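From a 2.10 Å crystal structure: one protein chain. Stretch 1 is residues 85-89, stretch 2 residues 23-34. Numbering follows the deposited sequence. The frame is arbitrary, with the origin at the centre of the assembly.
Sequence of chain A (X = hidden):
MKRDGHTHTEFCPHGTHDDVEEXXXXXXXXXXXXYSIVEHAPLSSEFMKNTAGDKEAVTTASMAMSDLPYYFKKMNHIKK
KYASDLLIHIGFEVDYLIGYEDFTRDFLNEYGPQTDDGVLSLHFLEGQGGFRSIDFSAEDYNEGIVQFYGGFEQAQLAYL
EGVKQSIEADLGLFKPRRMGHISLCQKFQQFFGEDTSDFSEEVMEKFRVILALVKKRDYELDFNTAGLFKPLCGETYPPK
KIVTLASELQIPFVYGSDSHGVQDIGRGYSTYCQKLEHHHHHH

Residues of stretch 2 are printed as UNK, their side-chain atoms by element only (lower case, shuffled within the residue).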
# COMPACT_ATOMS: atom_id res chain seq x y z
N ASP A 85 5.67 -21.26 14.65
CA ASP A 85 6.88 -20.64 14.07
C ASP A 85 6.73 -19.12 13.86
O ASP A 85 7.74 -18.43 13.86
CB ASP A 85 7.20 -21.26 12.71
CG ASP A 85 7.42 -22.76 12.74
OD1 ASP A 85 8.51 -23.16 13.17
OD2 ASP A 85 6.51 -23.49 12.28
N LEU A 86 5.52 -18.63 13.63
CA LEU A 86 5.25 -17.30 13.03
C LEU A 86 3.86 -16.87 13.47
O LEU A 86 2.92 -17.66 13.27
CB LEU A 86 5.31 -17.45 11.50
CG LEU A 86 5.38 -16.16 10.70
CD1 LEU A 86 6.69 -15.45 10.96
CD2 LEU A 86 5.23 -16.43 9.21
N LEU A 87 3.71 -15.66 14.02
CA LEU A 87 2.39 -15.06 14.26
C LEU A 87 1.90 -14.45 12.94
O LEU A 87 2.49 -13.45 12.48
CB LEU A 87 2.48 -14.03 15.38
CG LEU A 87 1.17 -13.29 15.68
CD1 LEU A 87 0.06 -14.30 15.99
CD2 LEU A 87 1.37 -12.30 16.83
N ILE A 88 0.85 -15.03 12.36
CA ILE A 88 0.28 -14.57 11.06
C ILE A 88 -1.00 -13.76 11.33
O ILE A 88 -1.86 -14.26 12.04
CB ILE A 88 0.07 -15.76 10.12
CG1 ILE A 88 1.44 -16.35 9.76
CG2 ILE A 88 -0.73 -15.34 8.89
CD1 ILE A 88 1.40 -17.59 8.93
N HIS A 89 -1.06 -12.56 10.79
CA HIS A 89 -2.29 -11.72 10.79
C HIS A 89 -2.90 -11.80 9.39
O HIS A 89 -2.16 -12.01 8.41
CB HIS A 89 -1.99 -10.28 11.22
CG HIS A 89 -1.31 -10.15 12.53
ND1 HIS A 89 -1.90 -10.52 13.71
CD2 HIS A 89 -0.08 -9.66 12.86
CE1 HIS A 89 -1.08 -10.27 14.72
NE2 HIS A 89 0.06 -9.74 14.21
N UNK A 23 5.84 -18.66 0.62
CA UNK A 23 6.25 -17.35 1.10
C UNK A 23 6.44 -17.39 2.62
O UNK A 23 7.43 -16.87 3.15
se UNK A 23 3.67 -14.97 -1.37
c UNK A 23 4.39 -13.30 -0.68
c UNK A 23 5.25 -16.28 0.65
c UNK A 23 5.09 -16.20 -0.85
N UNK A 24 5.52 -18.05 3.33
CA UNK A 24 5.58 -18.13 4.78
C UNK A 24 6.81 -18.94 5.19
O UNK A 24 7.51 -18.53 6.12
c UNK A 24 4.42 -19.27 6.75
c UNK A 24 3.18 -17.62 5.31
c UNK A 24 4.26 -18.69 5.35
N UNK A 25 7.08 -20.06 4.50
CA UNK A 25 8.26 -20.91 4.80
C UNK A 25 9.54 -20.08 4.61
O UNK A 25 10.48 -20.22 5.43
c UNK A 25 7.77 -23.95 5.63
c UNK A 25 7.28 -23.27 4.34
c UNK A 25 8.26 -22.16 3.92
c UNK A 25 7.10 -24.31 3.23
N UNK A 26 9.58 -19.22 3.59
CA UNK A 26 10.76 -18.34 3.36
C UNK A 26 10.86 -17.30 4.48
O UNK A 26 11.97 -17.07 4.96
c UNK A 26 13.10 -17.73 1.36
n UNK A 26 15.43 -17.84 0.57
c UNK A 26 11.93 -16.86 1.63
c UNK A 26 10.68 -17.65 2.00
c UNK A 26 14.32 -16.93 0.96
N UNK A 27 9.75 -16.69 4.89
CA UNK A 27 9.75 -15.72 6.01
C UNK A 27 10.32 -16.40 7.26
O UNK A 27 11.14 -15.76 7.95
c UNK A 27 8.39 -15.11 6.23
N UNK A 28 9.95 -17.66 7.53
CA UNK A 28 10.44 -18.39 8.74
C UNK A 28 11.96 -18.60 8.59
O UNK A 28 12.68 -18.37 9.55
c UNK A 28 10.35 -20.59 10.00
c UNK A 28 9.67 -19.70 8.95
c UNK A 28 8.20 -19.41 9.27
c UNK A 28 7.29 -20.61 9.17
N UNK A 29 12.43 -19.00 7.41
CA UNK A 29 13.87 -19.20 7.13
C UNK A 29 14.62 -17.89 7.40
O UNK A 29 15.76 -17.97 7.85
c UNK A 29 15.46 -19.98 5.24
o UNK A 29 16.62 -19.87 3.15
o UNK A 29 14.51 -20.48 3.08
c UNK A 29 14.04 -19.67 5.69
c UNK A 29 15.54 -20.13 3.72
N UNK A 30 14.03 -16.73 7.12
CA UNK A 30 14.70 -15.41 7.34
C UNK A 30 14.39 -14.86 8.74
O UNK A 30 14.59 -13.65 8.93
c UNK A 30 14.28 -13.71 3.83
c UNK A 30 14.25 -14.42 6.25
c UNK A 30 16.12 -15.17 4.74
c UNK A 30 14.63 -14.81 4.82
N UNK A 31 13.84 -15.68 9.64
CA UNK A 31 13.69 -15.34 11.09
C UNK A 31 12.61 -14.27 11.32
O UNK A 31 12.69 -13.57 12.35
o UNK A 31 15.80 -17.06 12.10
c UNK A 31 16.09 -15.92 11.65
c UNK A 31 15.01 -14.85 11.69
o UNK A 31 17.20 -15.61 11.17
N UNK A 32 11.62 -14.13 10.44
CA UNK A 32 10.44 -13.28 10.75
C UNK A 32 9.69 -13.98 11.88
O UNK A 32 9.61 -15.19 11.82
c UNK A 32 11.37 -9.97 7.09
c UNK A 32 11.74 -11.29 6.91
c UNK A 32 9.59 -13.03 9.50
c UNK A 32 10.43 -9.64 8.04
c UNK A 32 11.15 -12.29 7.68
c UNK A 32 9.84 -10.63 8.81
c UNK A 32 10.18 -11.96 8.62
N UNK A 33 9.20 -13.26 12.89
CA UNK A 33 8.32 -13.87 13.91
C UNK A 33 6.89 -13.33 13.76
O UNK A 33 6.01 -13.88 14.40
c UNK A 33 9.45 -12.35 15.57
o UNK A 33 10.69 -12.27 15.83
c UNK A 33 8.88 -13.72 15.32
o UNK A 33 8.67 -11.39 15.43
N UNK A 34 6.64 -12.35 12.90
CA UNK A 34 5.29 -11.78 12.71
C UNK A 34 5.11 -11.37 11.25
O UNK A 34 6.05 -10.81 10.66
c UNK A 34 3.44 -9.21 14.93
o UNK A 34 4.40 -8.86 15.59
c UNK A 34 5.10 -10.61 13.66
c UNK A 34 3.68 -10.18 13.80
o UNK A 34 2.28 -8.80 15.13

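Position 23 carries two carbons, a selenium and a terminal carbon in an unbranched chain, which identifies selenomethionine, Met23; its side chain makes no contact with stretch 1. At position 24, one carbon bears two others, the pattern of valine. Val24 points toward stretch 1; Val24 CG1 lies 3.8 Å from Leu86 CD2, and both its methyls, CG1 at 4.1 Å and CG2 at 4.0 Å, lie near Ile88 CD1.

Position 25 has four carbons forked at the second and makes no contact: Leu25. Position 26 is a row of four carbons ending in nitrogen, hence Lys26, out of reach of stretch 1. A single carbon at position 27 gives Ala27, whose backbone N donates to Met23 O at 2.9 Å, in the helical pattern.

Position 28 has four carbons forked at the first, one arm two carbons long; this is Ile28. It points toward stretch 1, where its CD1 lies 3.6 Å from Asp85 CB and its CG1 4.1 Å from Leu86 CB. Position 29 shows three carbons, the third carrying two oxygens: Glu29. Its OE2 forms a salt bridge with Lys26 NZ at 3.5 Å, remote from stretch 1.

Position 30, again four carbons forked at the second, is Leu30, the first residue to leave helical phi/psi. Position 31 has two carbons, the second carrying two oxygens, and is Asp31; its phi/psi of 71/26 marks the turn. Position 32 has one carbon followed by a six-carbon ring, so it is Phe32. The ring leads away, while CB lies 4.0 Å from Leu86 CD1 and the backbone O lies 3.1 Å from that same Leu86 CD1.

Position 33 repeats the two-carbon carboxylate: Asp33. Its side chain points away and is hydrogen-bonded elsewhere in the structure; its backbone O accepts from Leu87 N at 2.9 Å, with an angle of 165°. Position 34 has three carbons and two terminal oxygens, hence Glu34. Its OE2 accepts from His89 NE2 at 2.6 Å, 162° at the hydrogen, approaching the edge of the imidazole near its plane.

The contact buries 475 Å² and combines two modes. Along the helix, positions 24 and 28, one turn apart, offer aliphatic carbons to Leu86, which is buried. Beyond the turn, Leu87 and Glu34 pair as a parallel bridge, CA to CA 4.6 Å; the Asp33 hydrogen bond is supplemented by a CA-H...O contact from Glu34 CA to Leu87 O at 3.3 Å. The Glu34 carboxylate then extends the join to His89 through its side chain.

Stretch 2, residues 23-34: MVLKAIELDFDE
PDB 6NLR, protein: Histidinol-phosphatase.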